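Local atomic coordinates of Serine/threonine-protein acetyltransferase HopZ1a (Pseudomonas syringae pv. syringae, PDB entry 5KLP), a protein that transfers acetyl groups from acetyl-CoA to serine, threonine and lysine residues of host plant proteins, with inositol hexakisphosphate as its cofactor, and so impairs immunity and the microtubule network. Residues A127-L131 against F207-H211; N159-E163 against V242-A247; L172-A176 against L214-L219; A145-G149 against T230-L234. The protein carries 10 engineered substitutions. Residues are numbered along the deposited sequence.

How the contacts relate
All four contacts lie in the YopJ-family acetyltransferase domain, on or beside one mixed sheet. Their first segments all fall between residues 127 and 176, their second segments between 207 and 247; contact 3 is nested within the loops closed by contacts 2 and 4, while contact 1 crosses the others. Contacts 1 and 3, centres 10 Å apart, share helix 204-215 and touch through Ile-210 and Leu-219. Contact 3 joins contact 2 (13 Å) through Leu-172, and contact 2 joins contact 4 (13 Å) through Met-243, Val-242 and Leu-231. The Phe-207 side chain of contact 1 is about 12 Å from inositol hexakisphosphate, the Ile-147 side chain of contact 4 about 4 Å from that of active-site Glu-143.

Contact 1 of 4, residues A127-L131 against F207-H211; sequences ADVRL and FDDIH
A salt bridge and a His-carboxylate hydrogen bond tie the strand to the helix. Asp-208 OD1 takes hydrogen bonds from Arg-130 NE at 2.9 Å and Arg-130 NH2 at 2.7 Å, a salt bridge at the edge of the guanidinium; His-211 NE2 donates to Asp-128 OD1 at 2.7 Å. Within the strand, Arg-130 NH1 reaches Asp-128 OD1 at 2.7 Å (a salt bridge with a weak hydrogen bond) and donates to Val-129 O at 3.0 Å, so Asp-128, Arg-130 and Asp-208 form one network. Arg-107 pairs with Asp-128 OD2, and Thr-138 bonds His-211 ND1. Arg-130 (m, m, t, chi4 -78°) bends back over the imidazole of His-211 (chi1 m, chi2 -75°): its CG sits 3.4 Å from the ring centroid, 13° off the normal, a CH-pi contact. Phe-207 (chi1 -91°) brings CD2 within 3.4 Å of Asp-128 CG. The backbone of 127-130 is extended and 207-211 helical, their axes 9.4 Å apart at closest and crossing at -66°. CA atoms are nearest for Asp-128 and Phe-207 (8.1 Å) and for Arg-130 and His-211 (7.0 Å); Ala-127 and Val-129 point away. This is a buried polar helix-on-sheet packing. Strand 125-130 runs between antiparallel strands 105-110 and 138-143; helix 204-215 lies across it and Ile-140, while Ala-200 of helix 189-202, at the inositol hexakisphosphate site, touches Asp-128 and Phe-207.

Contact 2 of 4, residues N159-E163 against V242-A247; sequences NLTLE and VMHEGA
Val-242 starts the irregular segment 242-247 by offering its carbonyl: Asn-159 ND2 donates to Val-242 O at 2.9 Å. Met-243, a selenomethionine in extended conformation (-120/144), has its CA 6.1 Å from that of Asn-159, and its CG lies 3.5 Å from Leu-162 CD1. Next, His-244 N donates to Asn-159 OD1 at 3.1 Å, so one side-chain amide (chi1 -85°, chi2 -33°) bridges two backbone groups of the loop. The imidazole of His-244 (chi1 m) turns its edge to Leu-162 CB (4.2 Å from His-244 CD2), with NE2 3.9 Å from Glu-163 CB; a water 2.8 Å from His-244 NE2 bonds weakly to Asn-159 O at 3.2 Å. From His-244 to Ala-247 the chain makes a type II turn, with Gly-246 at phi 102°, and Ala-247 CB returns to 3.8 Å from Leu-162 CD1. Asn-159 to Glu-163 are alpha-helical, Leu-162 in the m, t rotamer. Helix 153-167 thus anchors the loop from helix 230-238 into edge strand 248-251, beside Val-175 and Ile-177 of strand 175-179.

Contact 3 of 4, residues L172-A176 against L214-L219; sequences LSQVA and LQHGTL
This is a backbone-close packing of a helix end against the lead-in of a sheet strand: the C-terminal end of helix 204-215 meets the turn that runs into strand 175-179. CA atoms come to 4.7 Å between Gln-174 and Leu-214, 4.8 Å between Ser-173 and Gly-217, and 7.4 Å between Ala-176 and Leu-219. Such closeness allows two CA-H...O contacts, Gly-217 CA to Ser-173 O at 3.2 Å and Gln-174 CA to Leu-214 O at 3.6 Å. The helix terminates in a Schellman motif: Gly-217 N bonds Leu-214 O at 3.0 Å and Thr-218 N bonds Gly-213 O, with Gly-217 (71/27) as C-prime, its positive phi favouring glycine. On the other segment, Leu-172 and Ser-173 form a 3-10 turn, closed by Val-175 N to Leu-172 O at 3.0 Å, before the strand begins. Further along both segments the contact is apolar: Ala-176 CB lies 4.2 Å from Leu-214 CD2 (m, t) and 4.1 Å from Leu-219 CD2 (t, p). His-248 of the adjoining strand bonds Ser-173 O and touches Ala-176, Leu-214 and Leu-219.

Contact 4 of 4, residues A145-G149 against T230-L234; sequences AVIVG and TLGAL
Thr-230, at the start of helix 230-238, holds the p rotamer (chi1 62°), which brings OG1 to the backbone NH groups of Ile-147 and Val-148. Val-148 N donates to Thr-230 OG1 at 3.2 Å, while Glu-179 hydrogen-bonds the same OG1 and also Ile-147 N. Thr-230 CG2 meets Val-146 CG1 (Val-146 chi1 m) at 3.6 Å. Val-148 (chi1 169°, t) points its side chain at the helix, with CG2 3.5 Å from Leu-231 N and 4.3 Å from Leu-231 CB, and CG1 4.1 Å from Leu-234 CD2. Both leucines are t, p. Ile-147 (m, t) sends CG2 to within 4.1 Å of Leu-231 CB, so Leu-231 receives both residues. The helical segment is regular, with Leu-234 N bonded to Thr-230 O at 3.1 Å. Val-146 is extended (-130/149), Ile-147 and Val-148 have helical-region angles (-68/-43 and -86/-57) without forming a helix, and Gly-149 is at 93/145; the closest CA pair is Val-148 and Leu-231, 5.8 Å. Segment 145-149 is part of the loop between strand 138-143 and helix 153-167, whose next residue, Ala-150, binds CoA in the CoA-bound enzyme. Ile-147 comes within about 4 Å, side chain to side chain, of Glu-143, which with His-123 and Cys-189 makes up the active site, consistent with the triad of clan CA cysteine proteases.

Contact 1 of 4, residues A127-L131 against F207-H211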
loop_
_atom_site.group_PDB
_atom_site.type_symbol
_atom_site.label_atom_id
_atom_site.label_comp_id
_atom_site.label_asym_id
_atom_site.label_seq_id
_atom_site.Cartn_x
_atom_site.Cartn_y
_atom_site.Cartn_z
ATOM N N ALA A 127 1.067 -6.777 2.971
ATOM C CA ALA A 127 1.924 -7.919 2.665
ATOM C C ALA A 127 1.241 -8.844 1.676
ATOM O O ALA A 127 0.086 -9.233 1.868
ATOM C CB ALA A 127 2.306 -8.683 3.932
ATOM N N ASP A 128 1.974 -9.171 0.616
ATOM C CA ASP A 128 1.543 -10.109 -0.411
ATOM C C ASP A 128 2.282 -11.438 -0.199
ATOM O O ASP A 128 3.508 -11.472 -0.202
ATOM C CB ASP A 128 1.829 -9.525 -1.800
ATOM C CG ASP A 128 1.322 -10.413 -2.928
ATOM O OD1 ASP A 128 2.014 -11.381 -3.299
ATOM O OD2 ASP A 128 0.228 -10.138 -3.453
ATOM N N VAL A 129 1.538 -12.522 -0.001
ATOM C CA VAL A 129 2.118 -13.762 0.499
ATOM C C VAL A 129 1.902 -14.931 -0.459
ATOM O O VAL A 129 0.868 -15.012 -1.111
ATOM C CB VAL A 129 1.511 -14.128 1.894
ATOM C CG1 VAL A 129 2.042 -15.478 2.413
ATOM C CG2 VAL A 129 1.772 -13.011 2.904
ATOM N N ARG A 130 2.895 -15.814 -0.555
ATOM C CA ARG A 130 2.715 -17.127 -1.165
ATOM C C ARG A 130 3.141 -18.238 -0.217
ATOM O O ARG A 130 4.226 -18.181 0.370
ATOM C CB ARG A 130 3.501 -17.275 -2.469
ATOM C CG ARG A 130 3.111 -16.316 -3.552
ATOM C CD ARG A 130 1.708 -16.558 -4.110
ATOM N NE ARG A 130 1.485 -15.630 -5.214
ATOM C CZ ARG A 130 1.178 -14.344 -5.057
ATOM N NH1 ARG A 130 1.020 -13.833 -3.838
ATOM N NH2 ARG A 130 1.024 -13.570 -6.121
ATOM N N LEU A 131 2.272 -19.231 -0.051
ATOM C CA LEU A 131 2.635 -20.463 0.642
ATOM C C LEU A 131 3.231 -21.406 -0.377
ATOM O O LEU A 131 2.865 -21.352 -1.550
ATOM C CB LEU A 131 1.425 -21.099 1.325
ATOM C CG LEU A 131 0.721 -20.193 2.336
ATOM C CD1 LEU A 131 -0.515 -20.881 2.911
ATOM C CD2 LEU A 131 1.662 -19.725 3.439
ATOM N N PHE A 207 3.909 -10.351 -9.412
ATOM C CA PHE A 207 4.225 -10.665 -8.026
ATOM C C PHE A 207 4.667 -12.124 -7.909
ATOM O O PHE A 207 5.602 -12.427 -7.162
ATOM C CB PHE A 207 3.033 -10.367 -7.103
ATOM C CG PHE A 207 3.036 -8.963 -6.541
ATOM C CD1 PHE A 207 2.776 -7.873 -7.349
ATOM C CD2 PHE A 207 3.299 -8.738 -5.196
ATOM C CE1 PHE A 207 2.797 -6.576 -6.829
ATOM C CE2 PHE A 207 3.304 -7.447 -4.668
ATOM C CZ PHE A 207 3.058 -6.371 -5.488
ATOM N N ASP A 208 4.017 -13.010 -8.667
ATOM C CA ASP A 208 4.385 -14.428 -8.704
ATOM C C ASP A 208 5.859 -14.599 -9.025
ATOM O O ASP A 208 6.545 -15.434 -8.440
ATOM C CB ASP A 208 3.567 -15.192 -9.743
ATOM C CG ASP A 208 2.146 -15.468 -9.283
ATOM O OD1 ASP A 208 1.848 -15.269 -8.091
ATOM O OD2 ASP A 208 1.328 -15.885 -10.125
ATOM N N ASP A 209 6.335 -13.803 -9.973
ATOM C CA ASP A 209 7.722 -13.892 -10.392
ATOM C C ASP A 209 8.654 -13.428 -9.272
ATOM O O ASP A 209 9.713 -14.018 -9.058
ATOM C CB ASP A 209 7.957 -13.074 -11.653
ATOM C CG ASP A 209 9.229 -13.475 -12.360
ATOM O OD1 ASP A 209 9.386 -14.685 -12.641
ATOM O OD2 ASP A 209 10.071 -12.589 -12.615
ATOM N N ILE A 210 8.263 -12.380 -8.550
ATOM C CA ILE A 210 9.081 -11.914 -7.440
ATOM C C ILE A 210 9.117 -12.975 -6.345
ATOM O O ILE A 210 10.173 -13.255 -5.779
ATOM C CB ILE A 210 8.570 -10.594 -6.879
ATOM C CG1 ILE A 210 8.624 -9.511 -7.957
ATOM C CG2 ILE A 210 9.398 -10.160 -5.669
ATOM C CD1 ILE A 210 8.069 -8.198 -7.470
ATOM N N HIS A 211 7.971 -13.598 -6.084
ATOM C CA HIS A 211 7.913 -14.686 -5.113
ATOM C C HIS A 211 8.812 -15.867 -5.521
ATOM O O HIS A 211 9.526 -16.433 -4.686
ATOM C CB HIS A 211 6.463 -15.147 -4.922
ATOM C CG HIS A 211 5.665 -14.259 -4.012
ATOM N ND1 HIS A 211 5.827 -14.262 -2.643
ATOM C CD2 HIS A 211 4.697 -13.348 -4.275
ATOM C CE1 HIS A 211 5.001 -13.383 -2.100
ATOM N NE2 HIS A 211 4.300 -12.816 -3.068
#

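Contact 2 of 4, residues N159-E163 against V242-A247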
loop_
_atom_site.group_PDB
_atom_site.type_symbol
_atom_site.label_atom_id
_atom_site.label_comp_id
_atom_site.label_asym_id
_atom_site.label_seq_id
_atom_site.Cartn_x
_atom_site.Cartn_y
_atom_site.Cartn_z
ATOM N N ASN A 159 11.688 -4.064 11.816
ATOM C CA ASN A 159 12.569 -5.056 12.435
ATOM C C ASN A 159 11.818 -5.980 13.390
ATOM O O ASN A 159 12.134 -7.171 13.487
ATOM C CB ASN A 159 13.735 -4.366 13.158
ATOM C CG ASN A 159 14.897 -4.068 12.211
ATOM O OD1 ASN A 159 15.143 -4.826 11.273
ATOM N ND2 ASN A 159 15.599 -2.961 12.444
ATOM N N LEU A 160 10.836 -5.438 14.110
ATOM C CA LEU A 160 10.021 -6.280 14.980
ATOM C C LEU A 160 9.295 -7.353 14.150
ATOM O O LEU A 160 9.305 -8.528 14.497
ATOM C CB LEU A 160 9.022 -5.433 15.787
ATOM C CG LEU A 160 8.105 -6.185 16.758
ATOM C CD1 LEU A 160 8.933 -6.930 17.829
ATOM C CD2 LEU A 160 7.108 -5.239 17.426
ATOM N N THR A 161 8.676 -6.941 13.050
ATOM C CA THR A 161 8.004 -7.876 12.151
ATOM C C THR A 161 8.968 -8.949 11.639
ATOM O O THR A 161 8.672 -10.147 11.689
ATOM C CB THR A 161 7.374 -7.126 10.959
ATOM O OG1 THR A 161 6.478 -6.140 11.462
ATOM C CG2 THR A 161 6.601 -8.083 10.032
ATOM N N LEU A 162 10.135 -8.518 11.173
ATOM C CA LEU A 162 11.137 -9.454 10.670
ATOM C C LEU A 162 11.586 -10.414 11.768
ATOM O O LEU A 162 11.757 -11.621 11.542
ATOM C CB LEU A 162 12.342 -8.695 10.101
ATOM C CG LEU A 162 12.077 -7.820 8.873
ATOM C CD1 LEU A 162 13.324 -7.029 8.485
ATOM C CD2 LEU A 162 11.627 -8.682 7.697
ATOM N N GLU A 163 11.793 -9.871 12.956
ATOM C CA GLU A 163 12.247 -10.692 14.074
ATOM C C GLU A 163 11.227 -11.781 14.390
ATOM O O GLU A 163 11.572 -12.956 14.583
ATOM C CB GLU A 163 12.497 -9.819 15.297
ATOM C CG GLU A 163 12.991 -10.570 16.506
ATOM C CD GLU A 163 12.983 -9.698 17.747
ATOM O OE1 GLU A 163 11.920 -9.118 18.053
ATOM O OE2 GLU A 163 14.035 -9.594 18.416
ATOM N N VAL A 242 21.477 -2.507 9.898
ATOM C CA VAL A 242 20.428 -1.850 10.682
ATOM C C VAL A 242 19.073 -2.534 10.516
ATOM O O VAL A 242 18.130 -2.243 11.250
ATOM C CB VAL A 242 20.297 -0.356 10.312
ATOM C CG1 VAL A 242 21.589 0.386 10.612
ATOM C CG2 VAL A 242 19.927 -0.205 8.858
HETATM N N MSE A 243 18.987 -3.433 9.542
HETATM C CA MSE A 243 17.815 -4.286 9.370
HETATM C C MSE A 243 18.250 -5.745 9.499
HETATM O O MSE A 243 19.340 -6.096 9.066
HETATM C CB MSE A 243 17.149 -4.041 8.016
HETATM C CG MSE A 243 16.000 -4.983 7.737
HETATM SE SE MSE A 243 14.973 -4.542 6.119
HETATM C CE MSE A 243 16.055 -5.439 4.780
ATOM N N HIS A 244 17.407 -6.585 10.093
ATOM C CA HIS A 244 17.803 -7.961 10.387
ATOM C C HIS A 244 18.325 -8.636 9.138
ATOM O O HIS A 244 17.792 -8.442 8.042
ATOM C CB HIS A 244 16.649 -8.747 11.002
ATOM C CG HIS A 244 16.357 -8.345 12.411
ATOM N ND1 HIS A 244 17.288 -8.459 13.423
ATOM C CD2 HIS A 244 15.259 -7.785 12.972
ATOM C CE1 HIS A 244 16.769 -8.006 14.550
ATOM N NE2 HIS A 244 15.538 -7.592 14.305
ATOM N N GLU A 245 19.395 -9.398 9.305
ATOM C CA GLU A 245 20.131 -9.921 8.160
ATOM C C GLU A 245 19.277 -10.878 7.347
ATOM O O GLU A 245 18.455 -11.609 7.902
ATOM C CB GLU A 245 21.398 -10.627 8.635
ATOM N N GLY A 246 19.458 -10.853 6.030
ATOM C CA GLY A 246 18.707 -11.726 5.144
ATOM C C GLY A 246 17.542 -11.090 4.404
ATOM O O GLY A 246 17.290 -11.423 3.245
ATOM N N ALA A 247 16.809 -10.196 5.072
ATOM C CA ALA A 247 15.650 -9.562 4.454
ATOM C C ALA A 247 16.073 -8.677 3.291
ATOM O O ALA A 247 17.111 -8.030 3.341
ATOM C CB ALA A 247 14.857 -8.754 5.485
HETATM O O HOH W 1 13.738 -6.667 16.268
#

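Contact 3 of 4, residues L172-A176 against L214-L219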
loop_
_atom_site.group_PDB
_atom_site.type_symbol
_atom_site.label_atom_id
_atom_site.label_comp_id
_atom_site.label_asym_id
_atom_site.label_seq_id
_atom_site.Cartn_x
_atom_site.Cartn_y
_atom_site.Cartn_z
ATOM N N LEU A 172 14.395 -15.098 6.568
ATOM C CA LEU A 172 14.242 -13.714 6.129
ATOM C C LEU A 172 14.766 -13.532 4.710
ATOM O O LEU A 172 14.506 -12.510 4.077
ATOM C CB LEU A 172 14.960 -12.747 7.080
ATOM C CG LEU A 172 14.397 -12.644 8.502
ATOM C CD1 LEU A 172 14.944 -11.397 9.205
ATOM C CD2 LEU A 172 12.869 -12.662 8.509
ATOM N N SER A 173 15.519 -14.510 4.209
ATOM C CA SER A 173 15.995 -14.428 2.832
ATOM C C SER A 173 14.836 -14.617 1.857
ATOM O O SER A 173 14.992 -14.436 0.654
ATOM C CB SER A 173 17.086 -15.469 2.570
ATOM O OG SER A 173 16.570 -16.774 2.728
ATOM N N GLN A 174 13.670 -14.992 2.383
ATOM C CA GLN A 174 12.484 -15.136 1.552
ATOM C C GLN A 174 11.521 -13.975 1.787
ATOM O O GLN A 174 10.358 -14.022 1.378
ATOM C CB GLN A 174 11.811 -16.491 1.818
ATOM C CG GLN A 174 12.782 -17.660 1.580
ATOM C CD GLN A 174 12.113 -19.029 1.534
ATOM O OE1 GLN A 174 10.891 -19.153 1.658
ATOM N NE2 GLN A 174 12.917 -20.060 1.348
ATOM N N VAL A 175 12.018 -12.926 2.437
ATOM C CA VAL A 175 11.196 -11.751 2.731
ATOM C C VAL A 175 11.784 -10.495 2.101
ATOM O O VAL A 175 12.999 -10.275 2.169
ATOM C CB VAL A 175 11.052 -11.542 4.259
ATOM C CG1 VAL A 175 10.150 -10.352 4.571
ATOM C CG2 VAL A 175 10.493 -12.806 4.902
ATOM N N ALA A 176 10.917 -9.677 1.499
ATOM C CA ALA A 176 11.318 -8.401 0.924
ATOM C C ALA A 176 10.444 -7.258 1.422
ATOM O O ALA A 176 9.221 -7.388 1.546
ATOM C CB ALA A 176 11.261 -8.459 -0.612
ATOM N N LEU A 214 12.217 -15.069 -4.590
ATOM C CA LEU A 214 12.341 -15.126 -3.134
ATOM C C LEU A 214 12.447 -16.555 -2.615
ATOM O O LEU A 214 13.062 -16.790 -1.582
ATOM C CB LEU A 214 11.166 -14.391 -2.473
ATOM C CG LEU A 214 11.201 -12.857 -2.607
ATOM C CD1 LEU A 214 9.929 -12.233 -2.045
ATOM C CD2 LEU A 214 12.413 -12.276 -1.876
ATOM N N GLN A 215 11.853 -17.510 -3.324
ATOM C CA GLN A 215 12.060 -18.917 -2.985
ATOM C C GLN A 215 13.538 -19.285 -3.075
ATOM O O GLN A 215 13.990 -20.232 -2.440
ATOM C CB GLN A 215 11.249 -19.841 -3.899
ATOM C CG GLN A 215 9.792 -19.981 -3.494
ATOM C CD GLN A 215 9.061 -21.044 -4.298
ATOM O OE1 GLN A 215 8.728 -20.844 -5.466
ATOM N NE2 GLN A 215 8.803 -22.181 -3.666
ATOM N N HIS A 216 14.287 -18.549 -3.887
ATOM C CA HIS A 216 15.718 -18.801 -4.019
ATOM C C HIS A 216 16.544 -17.740 -3.325
ATOM O O HIS A 216 17.716 -17.594 -3.608
ATOM C CB HIS A 216 16.117 -18.891 -5.497
ATOM C CG HIS A 216 15.537 -20.074 -6.202
ATOM N ND1 HIS A 216 14.333 -20.029 -6.872
ATOM C CD2 HIS A 216 16.005 -21.336 -6.352
ATOM C CE1 HIS A 216 14.077 -21.215 -7.393
ATOM N NE2 HIS A 216 15.078 -22.026 -7.094
ATOM N N GLY A 217 15.922 -16.997 -2.420
ATOM C CA GLY A 217 16.645 -16.040 -1.609
ATOM C C GLY A 217 17.126 -14.828 -2.374
ATOM O O GLY A 217 18.123 -14.220 -1.997
ATOM N N THR A 218 16.431 -14.470 -3.450
ATOM C CA THR A 218 16.882 -13.342 -4.250
ATOM C C THR A 218 15.743 -12.392 -4.637
ATOM O O THR A 218 14.597 -12.802 -4.807
ATOM C CB THR A 218 17.620 -13.833 -5.520
ATOM O OG1 THR A 218 18.202 -12.717 -6.207
ATOM C CG2 THR A 218 16.672 -14.572 -6.456
ATOM N N LEU A 219 16.091 -11.116 -4.763
ATOM C CA LEU A 219 15.175 -10.061 -5.206
ATOM C C LEU A 219 15.789 -9.285 -6.371
ATOM O O LEU A 219 16.889 -8.730 -6.255
ATOM C CB LEU A 219 14.848 -9.108 -4.056
ATOM C CG LEU A 219 13.978 -7.892 -4.428
ATOM C CD1 LEU A 219 12.573 -8.323 -4.855
ATOM C CD2 LEU A 219 13.921 -6.860 -3.294
#

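Contact 4 of 4, residues A145-G149 against T230-L234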
loop_
_atom_site.group_PDB
_atom_site.type_symbol
_atom_site.label_atom_id
_atom_site.label_comp_id
_atom_site.label_asym_id
_atom_site.label_seq_id
_atom_site.Cartn_x
_atom_site.Cartn_y
_atom_site.Cartn_z
ATOM N N ALA A 145 5.201 4.388 2.394
ATOM C CA ALA A 145 5.957 5.592 2.765
ATOM C C ALA A 145 7.452 5.268 2.756
ATOM O O ALA A 145 8.015 5.002 1.690
ATOM C CB ALA A 145 5.503 6.135 4.124
ATOM N N VAL A 146 8.095 5.244 3.924
ATOM C CA VAL A 146 9.527 4.949 3.977
ATOM C C VAL A 146 9.824 3.873 5.012
ATOM O O VAL A 146 9.113 3.745 6.014
ATOM C CB VAL A 146 10.360 6.206 4.304
ATOM C CG1 VAL A 146 10.285 7.206 3.156
ATOM C CG2 VAL A 146 9.898 6.852 5.620
ATOM N N ILE A 147 10.864 3.087 4.760
ATOM C CA ILE A 147 11.239 2.016 5.671
ATOM C C ILE A 147 11.772 2.556 6.995
ATOM O O ILE A 147 11.417 2.066 8.073
ATOM C CB ILE A 147 12.292 1.082 5.036
ATOM C CG1 ILE A 147 11.640 0.245 3.930
ATOM C CG2 ILE A 147 12.907 0.168 6.095
ATOM C CD1 ILE A 147 12.637 -0.569 3.093
ATOM N N VAL A 148 12.602 3.588 6.920
ATOM C CA VAL A 148 13.351 4.003 8.101
ATOM C C VAL A 148 12.577 4.957 8.997
ATOM O O VAL A 148 12.383 4.671 10.179
ATOM C CB VAL A 148 14.692 4.641 7.699
ATOM C CG1 VAL A 148 15.345 5.310 8.895
ATOM C CG2 VAL A 148 15.602 3.569 7.082
ATOM N N GLY A 149 12.128 6.080 8.440
ATOM C CA GLY A 149 11.361 7.049 9.200
ATOM C C GLY A 149 12.228 8.131 9.807
ATOM O O GLY A 149 13.350 7.871 10.239
ATOM N N THR A 230 15.477 4.642 1.735
ATOM C CA THR A 230 15.915 5.244 2.985
ATOM C C THR A 230 16.740 4.255 3.794
ATOM O O THR A 230 17.660 4.645 4.504
ATOM C CB THR A 230 14.719 5.723 3.831
ATOM O OG1 THR A 230 13.898 4.599 4.175
ATOM C CG2 THR A 230 13.897 6.757 3.045
ATOM N N LEU A 231 16.410 2.975 3.680
ATOM C CA LEU A 231 17.186 1.924 4.329
ATOM C C LEU A 231 18.601 1.884 3.749
ATOM O O LEU A 231 19.597 1.820 4.484
ATOM C CB LEU A 231 16.493 0.565 4.172
ATOM C CG LEU A 231 17.334 -0.605 4.699
ATOM C CD1 LEU A 231 17.529 -0.507 6.200
ATOM C CD2 LEU A 231 16.713 -1.941 4.331
ATOM N N GLY A 232 18.681 1.931 2.427
ATOM C CA GLY A 232 19.962 1.904 1.742
ATOM C C GLY A 232 20.845 3.074 2.115
ATOM O O GLY A 232 22.061 2.913 2.297
ATOM N N ALA A 233 20.237 4.254 2.224
ATOM C CA ALA A 233 20.960 5.451 2.629
ATOM C C ALA A 233 21.552 5.253 4.011
ATOM O O ALA A 233 22.720 5.557 4.250
ATOM C CB ALA A 233 20.042 6.658 2.622
ATOM N N LEU A 234 20.741 4.726 4.920
ATOM C CA LEU A 234 21.184 4.544 6.296
ATOM C C LEU A 234 22.307 3.506 6.368
ATOM O O LEU A 234 23.290 3.681 7.097
ATOM C CB LEU A 234 20.007 4.143 7.190
ATOM C CG LEU A 234 20.321 3.879 8.664
ATOM C CD1 LEU A 234 20.992 5.113 9.253
ATOM C CD2 LEU A 234 19.043 3.562 9.419
#